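Local coordinates for protein salmonella typhimurium DB7155 bacteriophage DET7 tailspike (Bacteriophage, PDB 2V5I) that probably binds and cleaves the O-antigen polysaccharide of Salmonella, serving as the trimeric receptor-binding tailspike of bacteriophage Det7, at residues G107-D112 with N331-G336; T249-G254 with A282-W287; V349-C354 with I374-L379; W98-W103 with A114-T119; G127-V132 with G196-I201. All coordinates share one frame; numbering follows the deposited sequence.

Contact 1: G107-D112 with N331-G336; sequences GKWITD and NSLGVG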
# COMPACT_ATOMS: atom_id res chain seq x y z
N GLY A 107 14.38 -23.81 -9.26
CA GLY A 107 14.27 -22.73 -8.27
C GLY A 107 13.70 -23.17 -6.92
O GLY A 107 13.53 -22.36 -6.02
N LYS A 108 13.38 -24.44 -6.79
CA LYS A 108 12.83 -24.95 -5.54
C LYS A 108 13.88 -25.15 -4.46
O LYS A 108 15.01 -25.52 -4.74
CB LYS A 108 12.10 -26.30 -5.74
CG LYS A 108 11.08 -26.33 -6.87
CD LYS A 108 10.14 -25.16 -6.83
CE LYS A 108 9.13 -25.16 -7.99
NZ LYS A 108 7.89 -24.37 -7.62
N TRP A 109 13.47 -25.00 -3.22
CA TRP A 109 14.37 -25.22 -2.08
C TRP A 109 14.81 -26.68 -2.06
O TRP A 109 13.99 -27.60 -2.29
CB TRP A 109 13.63 -24.90 -0.76
CG TRP A 109 13.47 -23.45 -0.46
CD1 TRP A 109 12.31 -22.72 -0.43
CD2 TRP A 109 14.51 -22.58 -0.02
NE1 TRP A 109 12.59 -21.41 -0.09
CE2 TRP A 109 13.93 -21.29 0.17
CE3 TRP A 109 15.87 -22.73 0.14
CZ2 TRP A 109 14.69 -20.18 0.60
CZ3 TRP A 109 16.64 -21.67 0.60
CH2 TRP A 109 16.02 -20.37 0.80
N ILE A 110 16.08 -26.89 -1.74
CA ILE A 110 16.62 -28.21 -1.38
C ILE A 110 16.80 -28.22 0.11
O ILE A 110 17.55 -27.40 0.66
CB ILE A 110 17.98 -28.46 -2.06
CG1 ILE A 110 17.84 -28.30 -3.57
CG2 ILE A 110 18.53 -29.83 -1.72
CD1 ILE A 110 19.17 -28.40 -4.39
N THR A 111 16.13 -29.16 0.77
CA THR A 111 16.16 -29.19 2.25
C THR A 111 16.87 -30.41 2.85
O THR A 111 17.25 -30.38 4.02
CB THR A 111 14.74 -29.09 2.83
OG1 THR A 111 13.97 -30.21 2.37
CG2 THR A 111 14.08 -27.78 2.39
N ASP A 112 17.06 -31.45 2.04
CA ASP A 112 17.69 -32.68 2.51
C ASP A 112 19.21 -32.49 2.61
O ASP A 112 19.85 -32.10 1.62
CB ASP A 112 17.39 -33.82 1.56
CG ASP A 112 18.10 -35.09 1.95
OD1 ASP A 112 17.58 -35.80 2.85
OD2 ASP A 112 19.19 -35.38 1.39
N ASN A 331 8.73 -16.53 -0.40
CA ASN A 331 9.54 -17.75 -0.48
C ASN A 331 10.61 -17.90 0.61
O ASN A 331 11.61 -18.55 0.39
CB ASN A 331 10.14 -17.94 -1.87
CG ASN A 331 10.56 -19.35 -2.13
OD1 ASN A 331 9.85 -20.31 -1.72
ND2 ASN A 331 11.67 -19.53 -2.87
N SER A 332 10.37 -17.39 1.80
CA SER A 332 11.29 -17.61 2.94
C SER A 332 11.23 -19.07 3.38
O SER A 332 10.22 -19.72 3.29
CB SER A 332 10.98 -16.68 4.12
OG SER A 332 9.63 -16.86 4.53
N LEU A 333 12.37 -19.60 3.77
CA LEU A 333 12.42 -20.96 4.32
C LEU A 333 12.15 -20.99 5.82
O LEU A 333 11.67 -22.03 6.33
CB LEU A 333 13.72 -21.64 3.92
CG LEU A 333 13.87 -23.11 4.27
CD1 LEU A 333 12.85 -23.99 3.60
CD2 LEU A 333 15.27 -23.60 3.89
N GLY A 334 12.47 -19.91 6.55
CA GLY A 334 12.26 -19.75 7.97
C GLY A 334 10.91 -19.14 8.28
O GLY A 334 9.90 -19.87 8.29
N VAL A 335 10.88 -17.87 8.64
CA VAL A 335 9.64 -17.14 8.93
C VAL A 335 9.62 -15.87 8.04
O VAL A 335 10.63 -15.13 8.04
CB VAL A 335 9.62 -16.68 10.38
CG1 VAL A 335 8.37 -15.91 10.70
CG2 VAL A 335 9.68 -17.86 11.28
N GLY A 336 8.52 -15.52 7.40
CA GLY A 336 8.55 -14.33 6.58
C GLY A 336 8.88 -13.05 7.33
O GLY A 336 9.79 -12.31 6.94
O HOH W 1 13.31 -21.73 -3.46
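The indole of Trp109 has the CB of Leu333 on one face and a water above the opposite face, while the carbonyl oxygen of Asn331 sits at its edge, in the ring plane. The leucine contact is a CH-pi interaction: CB of Leu333 lies 3.9 Å from the centroid of the six-membered ring of Trp109 and 17° off the ring normal. Leu333 CD2 spreads over the same ring, 3.9 Å from Trp109 CE3. Its other methyl, CD1, packs near Trp109 CG and against Thr111 CG2, at 4.2 Å from the latter. At the edge, Trp109 NE1 donates to Asn331 O over 3.1 Å, a rather bent bond (146° at the hydrogen) with the donor tilted out of the carbonyl plane. The loop 107-112 belongs to an excursion from the parallel beta-helix that probably corresponds to the dorsal fin of the P22 tailspike, whereas 331-336 is a turn of the beta-helix between strands 323-330 and 335-342; the indole bridges the two. A position anti to the backbone N (chi1 -160°) puts Asn331 CG 3.5 Å from Trp109 NE1; the amide and the indole slide past each other in opposite directions. The amide's orientation is fixed at both ends, OD1 being bonded to Tyr378 OH and ND2 to Ser284 OG. The same water receives a bond from Asn331 ND2 at 2.8 Å and donates to Gly107 O at 2.6 Å.

Contact 2: T249-G254 with A282-W287; sequences TSWRAG and ALSPVW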
# COMPACT_ATOMS: atom_id res chain seq x y z
N THR A 249 15.97 -4.35 -1.73
CA THR A 249 15.61 -5.74 -1.91
C THR A 249 16.79 -6.60 -1.50
O THR A 249 17.94 -6.27 -1.80
CB THR A 249 15.28 -6.03 -3.40
OG1 THR A 249 14.14 -5.25 -3.80
CG2 THR A 249 15.03 -7.53 -3.64
N SER A 250 16.51 -7.70 -0.78
CA SER A 250 17.44 -8.80 -0.55
C SER A 250 16.92 -10.07 -1.16
O SER A 250 15.77 -10.40 -0.98
CB SER A 250 17.65 -9.05 0.96
OG SER A 250 18.26 -10.31 1.27
N TRP A 251 17.79 -10.79 -1.86
CA TRP A 251 17.46 -12.09 -2.48
C TRP A 251 18.46 -13.19 -2.03
O TRP A 251 19.71 -12.99 -2.04
CB TRP A 251 17.53 -11.99 -3.99
CG TRP A 251 17.22 -13.27 -4.77
CD1 TRP A 251 16.05 -13.96 -4.85
CD2 TRP A 251 18.14 -13.93 -5.63
NE1 TRP A 251 16.18 -15.03 -5.71
CE2 TRP A 251 17.45 -15.01 -6.23
CE3 TRP A 251 19.45 -13.67 -6.00
CZ2 TRP A 251 18.08 -15.86 -7.16
CZ3 TRP A 251 20.08 -14.50 -6.92
CH2 TRP A 251 19.36 -15.57 -7.51
N ARG A 252 17.91 -14.31 -1.60
CA ARG A 252 18.65 -15.52 -1.19
C ARG A 252 19.71 -15.27 -0.10
O ARG A 252 20.79 -15.86 -0.10
CB ARG A 252 19.26 -16.21 -2.41
CG ARG A 252 18.23 -16.92 -3.28
CD ARG A 252 18.86 -17.69 -4.43
NE ARG A 252 17.81 -18.39 -5.20
CZ ARG A 252 18.06 -19.12 -6.28
NH1 ARG A 252 19.28 -19.25 -6.73
NH2 ARG A 252 17.05 -19.71 -6.92
N ALA A 253 19.36 -14.48 0.90
CA ALA A 253 20.22 -14.30 2.09
C ALA A 253 20.37 -15.65 2.77
O ALA A 253 19.43 -16.39 2.98
CB ALA A 253 19.58 -13.31 3.06
N GLY A 254 21.62 -15.95 3.11
CA GLY A 254 21.93 -17.17 3.90
C GLY A 254 21.35 -17.14 5.28
O GLY A 254 21.10 -18.22 5.86
N ALA A 282 11.99 -8.78 0.66
CA ALA A 282 12.91 -9.92 0.91
C ALA A 282 12.40 -11.11 0.13
O ALA A 282 11.25 -11.50 0.28
CB ALA A 282 13.04 -10.26 2.39
N LEU A 283 13.28 -11.73 -0.69
CA LEU A 283 12.93 -12.84 -1.57
C LEU A 283 13.85 -14.04 -1.23
O LEU A 283 15.09 -13.89 -1.16
CB LEU A 283 13.15 -12.44 -3.04
CG LEU A 283 12.31 -11.28 -3.56
CD1 LEU A 283 12.71 -11.10 -5.00
CD2 LEU A 283 10.89 -11.51 -3.41
N SER A 284 13.24 -15.21 -0.99
CA SER A 284 13.94 -16.48 -0.76
C SER A 284 15.06 -16.45 0.30
O SER A 284 16.10 -17.06 0.05
CB SER A 284 14.50 -16.96 -2.08
OG SER A 284 13.42 -17.14 -3.02
N PRO A 285 14.88 -15.79 1.45
CA PRO A 285 15.91 -15.95 2.52
C PRO A 285 15.83 -17.34 3.15
O PRO A 285 14.77 -17.93 3.23
CB PRO A 285 15.52 -14.90 3.56
CG PRO A 285 14.06 -14.88 3.43
CD PRO A 285 13.76 -14.96 1.95
N VAL A 286 16.99 -17.85 3.53
CA VAL A 286 17.09 -19.14 4.23
C VAL A 286 16.41 -19.09 5.61
O VAL A 286 15.77 -20.08 6.04
CB VAL A 286 18.54 -19.63 4.26
CG1 VAL A 286 18.66 -20.90 5.11
CG2 VAL A 286 19.08 -19.86 2.89
N TRP A 287 16.56 -17.98 6.34
CA TRP A 287 15.86 -17.80 7.58
C TRP A 287 14.66 -16.85 7.37
O TRP A 287 13.67 -17.29 6.78
CB TRP A 287 16.82 -17.34 8.65
CG TRP A 287 17.76 -18.47 9.04
CD1 TRP A 287 18.81 -18.99 8.29
CD2 TRP A 287 17.72 -19.25 10.26
NE1 TRP A 287 19.41 -20.02 9.00
CE2 TRP A 287 18.76 -20.21 10.18
CE3 TRP A 287 16.90 -19.24 11.38
CZ2 TRP A 287 19.03 -21.12 11.21
CZ3 TRP A 287 17.17 -20.17 12.42
CH2 TRP A 287 18.24 -21.08 12.32
O HOH W 2 16.79 -12.78 1.13
O HOH W 3 14.82 -17.57 -5.48
O HOH W 4 21.71 -20.46 7.29
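Ser250 pairs with Ala282, and Trp251 with Leu283, in parallel register: these are neighbouring rungs of the beta-helix, strand 249-251 beside strand 280-283. Three backbone hydrogen bonds hold the rungs together. Leu283 N donates to Ser250 O at 2.8 Å and Arg252 N to Leu283 O; beyond the strands, Val286 N reaches Ala253 O in an almost straight bond (179° at the hydrogen). Arg252 and Ser284 both take a left-handed backbone conformation (phi 54° and 51°), so the two segments turn together and the pairing resumes at Val286 N. Among side chains, Leu283 CB comes to the edge of the Trp251 indole, 3.7 Å from CD1, and the two side chains cross at about a right angle. Arg252 CG packs on Ser284 CB, while its extended chain carries CD over a face of Trp251; the guanidinium bonds Tyr224 and makes a cation-pi contact with Trp103. Ser240 of the second subunit packs on Trp251 and Leu283, and Glu239 of that subunit on Arg252. Waters bridge several of the other polar atoms. One accepts from Trp251 NE1 and Arg252 NE and is also bonded to Ser284 OG, which has a second partner in Asn331. Another accepts from Ala253 N at 3.1 Å and donates to Leu283 O. Buried Ser284 O has no hydrogen-bond partner, but Arg252 CA approaches it to 3.2 Å in a CA-H...O contact.

Contact 3: V349-C354 with I374-L379; sequences VTVQDC and IDCNYL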
# COMPACT_ATOMS: atom_id res chain seq x y z
N VAL A 349 1.62 -4.94 5.22
CA VAL A 349 2.60 -6.01 5.09
C VAL A 349 2.05 -7.04 4.16
O VAL A 349 0.90 -7.40 4.30
CB VAL A 349 2.82 -6.65 6.50
CG1 VAL A 349 3.56 -7.98 6.43
CG2 VAL A 349 3.57 -5.69 7.41
N THR A 350 2.87 -7.57 3.24
CA THR A 350 2.45 -8.61 2.29
C THR A 350 3.48 -9.75 2.36
O THR A 350 4.66 -9.58 2.02
CB THR A 350 2.36 -8.04 0.85
OG1 THR A 350 1.42 -6.93 0.83
CG2 THR A 350 1.93 -9.15 -0.13
N VAL A 351 3.06 -10.90 2.89
CA VAL A 351 3.88 -12.10 2.93
C VAL A 351 3.13 -13.15 2.09
O VAL A 351 1.98 -13.48 2.39
CB VAL A 351 4.08 -12.59 4.39
CG1 VAL A 351 4.91 -13.84 4.39
CG2 VAL A 351 4.75 -11.54 5.23
N GLN A 352 3.78 -13.69 1.08
CA GLN A 352 3.08 -14.60 0.18
C GLN A 352 4.00 -15.72 -0.27
O GLN A 352 5.16 -15.48 -0.60
CB GLN A 352 2.38 -13.88 -0.97
CG GLN A 352 3.17 -13.04 -1.81
CD GLN A 352 2.40 -11.97 -2.69
OE1 GLN A 352 1.17 -11.63 -2.56
NE2 GLN A 352 3.17 -11.44 -3.59
N ASP A 353 3.50 -16.95 -0.22
CA ASP A 353 4.20 -18.12 -0.84
C ASP A 353 5.51 -18.39 -0.13
O ASP A 353 6.55 -18.50 -0.80
CB ASP A 353 4.41 -17.92 -2.36
CG ASP A 353 4.66 -19.24 -3.13
OD1 ASP A 353 4.35 -20.32 -2.62
OD2 ASP A 353 5.13 -19.15 -4.28
N CYS A 354 5.43 -18.52 1.20
CA CYS A 354 6.61 -18.83 2.05
C CYS A 354 6.61 -20.30 2.40
O CYS A 354 5.56 -20.93 2.62
CB CYS A 354 6.72 -17.99 3.31
SG CYS A 354 7.09 -16.23 2.94
N ILE A 374 -0.39 -15.20 2.98
CA ILE A 374 -1.11 -16.18 2.19
C ILE A 374 -0.15 -17.21 1.60
O ILE A 374 0.98 -16.88 1.28
CB ILE A 374 -1.91 -15.52 1.05
CG1 ILE A 374 -1.02 -14.78 0.09
CG2 ILE A 374 -2.98 -14.56 1.64
CD1 ILE A 374 -1.72 -14.20 -1.06
N ASP A 375 -0.65 -18.46 1.45
CA ASP A 375 0.15 -19.56 0.83
C ASP A 375 1.47 -19.71 1.58
O ASP A 375 2.53 -20.01 0.97
CB ASP A 375 0.32 -19.30 -0.68
CG ASP A 375 -0.93 -19.63 -1.45
OD1 ASP A 375 -1.71 -20.45 -0.94
OD2 ASP A 375 -1.15 -19.05 -2.54
N CYS A 376 1.39 -19.63 2.91
CA CYS A 376 2.55 -19.88 3.73
C CYS A 376 2.56 -21.32 4.28
O CYS A 376 1.61 -22.09 4.13
CB CYS A 376 2.74 -18.80 4.82
SG CYS A 376 3.17 -17.20 4.04
N ASN A 377 3.71 -21.67 4.85
CA ASN A 377 3.99 -23.05 5.27
C ASN A 377 3.79 -24.09 4.18
O ASN A 377 3.27 -25.17 4.42
CB ASN A 377 3.24 -23.43 6.53
CG ASN A 377 3.81 -24.68 7.17
OD1 ASN A 377 5.02 -24.97 7.02
ND2 ASN A 377 2.96 -25.46 7.86
N TYR A 378 4.19 -23.75 2.95
CA TYR A 378 3.87 -24.64 1.82
C TYR A 378 4.70 -25.94 1.89
O TYR A 378 4.31 -26.91 1.29
CB TYR A 378 3.95 -23.91 0.47
CG TYR A 378 5.32 -23.56 -0.07
CD1 TYR A 378 6.21 -24.56 -0.45
CD2 TYR A 378 5.70 -22.24 -0.30
CE1 TYR A 378 7.45 -24.27 -0.95
CE2 TYR A 378 6.94 -21.94 -0.80
CZ TYR A 378 7.82 -22.94 -1.15
OH TYR A 378 9.07 -22.67 -1.69
N LEU A 379 5.79 -25.98 2.66
CA LEU A 379 6.54 -27.23 2.91
C LEU A 379 6.00 -28.01 4.11
O LEU A 379 6.55 -29.06 4.47
CB LEU A 379 8.04 -26.97 3.08
CG LEU A 379 8.78 -26.50 1.84
CD1 LEU A 379 10.29 -26.43 2.10
CD2 LEU A 379 8.55 -27.39 0.67
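Ile374 lies alongside Gln352, both side chains pointing the same way; a chi1 of 61° sets Ile374 CG1 between the backbone N and the carbonyl carbon, where it meets Gln352 CB at 3.7 Å. Cys376 SG sits between Val351 CG1 (3.8 Å) and Cys354 CB (3.7 Å); Cys354 SG and Cys376 SG are 4.2 Å apart, too far for a disulphide. At the far end the Tyr378 ring crosses the Asp353 carboxylate, planes 45° apart, and Tyr378 CD2 comes within 3.3 Å of Asp353 OD1. Lys403 ties this pair together, salt-bridged to Asp353 and in cation-pi contact with Tyr378, which would also be expected to ease the negative charge of Asp353. The backbones follow the parallel pattern of successive beta-helix rungs: Ile374 N donates to Val351 O and Asp353 N to Ile374 O, the latter at 2.9 Å. Past the corner, Tyr378 N reaches Cys354 O at 3.2 Å in a nearly straight bond (172° at the hydrogen). Strand 345-352 is flanked by strand 323-330 on the preceding rung and 371-374 on the following one, and Tyr345 of the second subunit packs on Gln352 and Asp353 and bonds Asp375.

Contact 4: W98-W103 with A114-T119; sequences WVIFPW and ALVAAT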
# COMPACT_ATOMS: atom_id res chain seq x y z
N TRP A 98 34.45 -22.40 -1.03
CA TRP A 98 33.50 -23.48 -1.18
C TRP A 98 32.13 -22.95 -0.69
O TRP A 98 32.01 -22.43 0.41
CB TRP A 98 33.86 -24.67 -0.34
CG TRP A 98 35.12 -25.35 -0.81
CD1 TRP A 98 36.36 -25.15 -0.35
CD2 TRP A 98 35.21 -26.31 -1.86
NE1 TRP A 98 37.27 -25.96 -1.05
CE2 TRP A 98 36.59 -26.66 -1.99
CE3 TRP A 98 34.30 -26.90 -2.71
CZ2 TRP A 98 37.04 -27.57 -2.92
CZ3 TRP A 98 34.77 -27.82 -3.67
CH2 TRP A 98 36.11 -28.14 -3.76
N VAL A 99 31.12 -23.16 -1.51
CA VAL A 99 29.77 -22.71 -1.15
C VAL A 99 28.74 -23.82 -1.33
O VAL A 99 28.94 -24.74 -2.12
CB VAL A 99 29.34 -21.49 -2.01
CG1 VAL A 99 30.25 -20.36 -1.75
CG2 VAL A 99 29.21 -21.81 -3.47
N ILE A 100 27.63 -23.73 -0.57
CA ILE A 100 26.44 -24.52 -0.84
C ILE A 100 25.40 -23.69 -1.60
O ILE A 100 25.51 -22.46 -1.71
CB ILE A 100 25.83 -25.13 0.45
CG1 ILE A 100 25.44 -24.03 1.43
CG2 ILE A 100 26.76 -26.15 1.05
CD1 ILE A 100 24.49 -24.46 2.53
N PHE A 101 24.49 -24.43 -2.26
CA PHE A 101 23.51 -23.87 -3.15
C PHE A 101 22.19 -24.63 -3.01
O PHE A 101 21.82 -25.45 -3.87
CB PHE A 101 24.02 -23.89 -4.60
CG PHE A 101 23.29 -22.99 -5.53
CD1 PHE A 101 23.61 -21.64 -5.62
CD2 PHE A 101 22.27 -23.47 -6.33
CE1 PHE A 101 22.95 -20.81 -6.54
CE2 PHE A 101 21.60 -22.62 -7.23
CZ PHE A 101 21.96 -21.30 -7.33
N PRO A 102 21.43 -24.34 -1.91
CA PRO A 102 20.25 -25.12 -1.60
C PRO A 102 19.01 -24.77 -2.46
O PRO A 102 17.90 -24.67 -1.93
CB PRO A 102 20.01 -24.82 -0.11
CG PRO A 102 20.58 -23.38 0.07
CD PRO A 102 21.79 -23.39 -0.83
N TRP A 103 19.22 -24.50 -3.74
CA TRP A 103 18.12 -24.30 -4.72
C TRP A 103 18.36 -25.19 -5.91
O TRP A 103 19.48 -25.27 -6.42
CB TRP A 103 18.05 -22.84 -5.17
CG TRP A 103 17.86 -21.89 -4.02
CD1 TRP A 103 16.68 -21.45 -3.45
CD2 TRP A 103 18.91 -21.22 -3.30
NE1 TRP A 103 16.96 -20.60 -2.43
CE2 TRP A 103 18.30 -20.46 -2.29
CE3 TRP A 103 20.29 -21.22 -3.41
CZ2 TRP A 103 19.04 -19.69 -1.40
CZ3 TRP A 103 21.04 -20.46 -2.53
CH2 TRP A 103 20.41 -19.73 -1.52
N ALA A 114 21.87 -34.38 2.62
CA ALA A 114 22.76 -35.01 1.66
C ALA A 114 22.69 -34.34 0.28
O ALA A 114 23.72 -34.19 -0.39
CB ALA A 114 22.46 -36.51 1.54
N LEU A 115 21.49 -33.91 -0.11
CA LEU A 115 21.32 -33.21 -1.36
C LEU A 115 21.97 -31.81 -1.33
O LEU A 115 22.53 -31.35 -2.34
CB LEU A 115 19.84 -33.13 -1.76
CG LEU A 115 19.20 -34.49 -2.12
CD1 LEU A 115 17.78 -34.27 -2.47
CD2 LEU A 115 19.94 -35.17 -3.24
N VAL A 116 21.87 -31.13 -0.19
CA VAL A 116 22.53 -29.82 -0.01
C VAL A 116 24.06 -30.00 -0.04
O VAL A 116 24.76 -29.26 -0.73
CB VAL A 116 22.09 -29.14 1.30
CG1 VAL A 116 22.92 -27.89 1.59
CG2 VAL A 116 20.59 -28.81 1.23
N ALA A 117 24.57 -31.02 0.67
CA ALA A 117 26.00 -31.32 0.63
C ALA A 117 26.53 -31.58 -0.75
O ALA A 117 27.66 -31.19 -1.08
CB ALA A 117 26.30 -32.52 1.54
N ALA A 118 25.72 -32.21 -1.61
CA ALA A 118 26.14 -32.50 -2.97
C ALA A 118 26.21 -31.26 -3.88
O ALA A 118 26.75 -31.33 -5.00
CB ALA A 118 25.22 -33.52 -3.59
N THR A 119 25.63 -30.13 -3.44
CA THR A 119 25.72 -28.88 -4.21
C THR A 119 27.06 -28.15 -3.99
O THR A 119 27.34 -27.15 -4.67
CB THR A 119 24.58 -27.87 -3.82
OG1 THR A 119 24.78 -27.38 -2.50
CG2 THR A 119 23.21 -28.51 -4.01
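Thr119 OG1 is held by two hydrogen bonds: it accepts one from Phe101 N at 3.0 Å (160° at the hydrogen) and donates its own proton to Val116 O at 2.6 Å. Its first torsion, 69°, puts OG1 in the crowded position between the backbone N and the carbonyl carbon, while Thr119 CG2 lies anti to the carbonyl carbon, 3.4 Å from Phe101 O. Beside this polar link Val116 uses both methyls: CG1 meets Ile100 CD1 at 3.9 Å, and CG2 lies 4.2 Å from Pro102 CB. One step out, Val116 O also accepts from Thr119 N, so the carbonyl that orients the hydroxyl is itself held within residues 116-119. At the start of helix 113-117, Asp112 is the N-cap, its OD2 bonded to Leu115 N. On the other segment, Ile100 is bonded through its backbone to Tyr128, and the Phe101 ring has Trp103 CE3 over its centre. Strand 98-99 pairs antiparallel with strand 121-122, and residues 116-119 pack against the chain leaving the first strand. This small helix-and-strand unit projects from the beta-helix, consistent with the dorsal fin of P22-type tailspikes.

Contact 5: G127-V132 with G196-I201; sequences GYQPGV and GGKDGI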
# COMPACT_ATOMS: atom_id res chain seq x y z
N GLY A 127 25.62 -18.80 -4.40
CA GLY A 127 25.67 -19.65 -3.21
C GLY A 127 26.31 -18.97 -2.04
O GLY A 127 26.65 -17.78 -2.10
N TYR A 128 26.41 -19.68 -0.93
CA TYR A 128 27.09 -19.10 0.24
C TYR A 128 27.88 -20.13 1.04
O TYR A 128 27.62 -21.35 1.00
CB TYR A 128 26.07 -18.38 1.16
CG TYR A 128 25.04 -19.29 1.81
CD1 TYR A 128 23.86 -19.70 1.10
CD2 TYR A 128 25.22 -19.81 3.08
CE1 TYR A 128 22.92 -20.49 1.70
CE2 TYR A 128 24.29 -20.65 3.65
CZ TYR A 128 23.13 -21.02 2.96
OH TYR A 128 22.18 -21.84 3.53
N GLN A 129 28.87 -19.61 1.75
CA GLN A 129 29.70 -20.42 2.64
C GLN A 129 28.91 -20.89 3.86
O GLN A 129 28.33 -20.06 4.57
CB GLN A 129 30.90 -19.63 3.12
CG GLN A 129 31.87 -19.20 2.02
CD GLN A 129 32.74 -18.05 2.47
OE1 GLN A 129 33.66 -18.24 3.25
NE2 GLN A 129 32.47 -16.84 1.94
N PRO A 130 28.79 -22.19 4.07
CA PRO A 130 27.94 -22.69 5.14
C PRO A 130 28.57 -22.50 6.52
O PRO A 130 29.77 -22.36 6.64
CB PRO A 130 27.78 -24.17 4.79
CG PRO A 130 29.00 -24.52 4.10
CD PRO A 130 29.42 -23.30 3.32
N GLY A 131 27.73 -22.44 7.55
CA GLY A 131 28.21 -22.27 8.93
C GLY A 131 27.21 -22.78 9.95
O GLY A 131 26.32 -23.55 9.63
N VAL A 132 27.37 -22.30 11.17
CA VAL A 132 26.65 -22.88 12.32
C VAL A 132 25.13 -22.85 12.12
O VAL A 132 24.45 -23.81 12.46
CB VAL A 132 27.08 -22.25 13.64
CG1 VAL A 132 28.58 -22.58 13.90
CG2 VAL A 132 26.88 -20.79 13.67
N GLY A 196 27.03 -11.05 -1.55
CA GLY A 196 27.64 -11.22 -0.24
C GLY A 196 28.63 -12.35 -0.05
O GLY A 196 28.62 -13.28 -0.81
N GLY A 197 29.47 -12.21 0.97
CA GLY A 197 30.37 -13.27 1.44
C GLY A 197 29.98 -13.78 2.81
O GLY A 197 28.80 -13.86 3.16
N LYS A 198 30.96 -14.10 3.63
CA LYS A 198 30.65 -14.76 4.88
C LYS A 198 29.87 -13.88 5.88
O LYS A 198 29.09 -14.39 6.70
CB LYS A 198 31.98 -15.22 5.50
CG LYS A 198 31.81 -16.06 6.73
CD LYS A 198 31.30 -17.43 6.46
CE LYS A 198 31.46 -18.33 7.68
NZ LYS A 198 31.21 -19.78 7.41
N ASP A 199 30.14 -12.58 5.86
CA ASP A 199 29.56 -11.64 6.84
C ASP A 199 28.29 -10.99 6.29
O ASP A 199 27.97 -11.12 5.12
CB ASP A 199 30.61 -10.65 7.23
CG ASP A 199 31.80 -11.32 7.94
OD1 ASP A 199 31.61 -12.34 8.67
OD2 ASP A 199 32.92 -10.80 7.79
N GLY A 200 27.50 -10.37 7.16
CA GLY A 200 26.41 -9.55 6.68
C GLY A 200 26.84 -8.64 5.55
O GLY A 200 28.00 -8.20 5.50
N ILE A 201 25.95 -8.39 4.61
CA ILE A 201 26.35 -7.62 3.43
C ILE A 201 26.59 -6.17 3.74
O ILE A 201 27.61 -5.62 3.33
CB ILE A 201 25.46 -7.88 2.21
CG1 ILE A 201 25.32 -9.38 1.97
CG2 ILE A 201 26.03 -7.17 0.98
CD1 ILE A 201 24.51 -9.83 0.82
O HOH W 5 27.49 -15.77 -0.46
O HOH W 6 28.32 -19.18 7.46
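On the side of the beta-helix where the probable dorsal-fin excursion lies against it, Gln129 and Lys198 cross obliquely and carry most of the contact. Lys198 bends at chi2 (72°), which turns CD toward the glutamine, 4.0 Å from Gln129 CB, and the rest of its chain runs on extended to NZ. Lys198 NZ ends 3.1 Å from Pro130 O and donates to a water at 3.0 Å, which in turn donates to Gln129 O. A weak hydrogen bond to Gln152 O gives NZ a further carbonyl neighbour, and these carbonyl oxygens would be expected to favour a positive charge on NZ. The Gln129 amide lies beside the first carbons of the lysine, NE2 3.9 Å from Lys198 CB, and NE2 donates a hydrogen bond to Ile154 O. Nearer the start of both segments a water bridges the backbones: a single molecule donates to Gly127 O at 2.7 Å and to Gly196 O at 2.8 Å, joining two acceptors that could not bond each other. The loop 196-201 connects strand 187-196 to strand 202-205 of the beta-helix, while 127-132 leads from strand 121-122 into helix 132-137, where Asp134 bonds Tyr128 OH and Gly131 N.

In the fold
Contacts 2 and 3 are the most buried and lie nearest the chain centre, about 12 and 10 Å from contact centre to chain centre. They join neighbouring beta-helix rungs through parallel backbone bonds and left-handed corners, and both touch the second subunit. Contact 4, within the excursion, has its centre farthest out, about 26 Å from the chain centre, and relies on one threonine hydroxyl with small apolar patches. Contacts 1 and 5 fasten that excursion to the beta-helix, contact 1 by a buried indole and contact 5 by lysine and water. Trp103 links contacts 1, 2 and 4, Asn331 links contact 1 to contacts 2 and 3, and Tyr128 connects contact 5 to contacts 2 and 4.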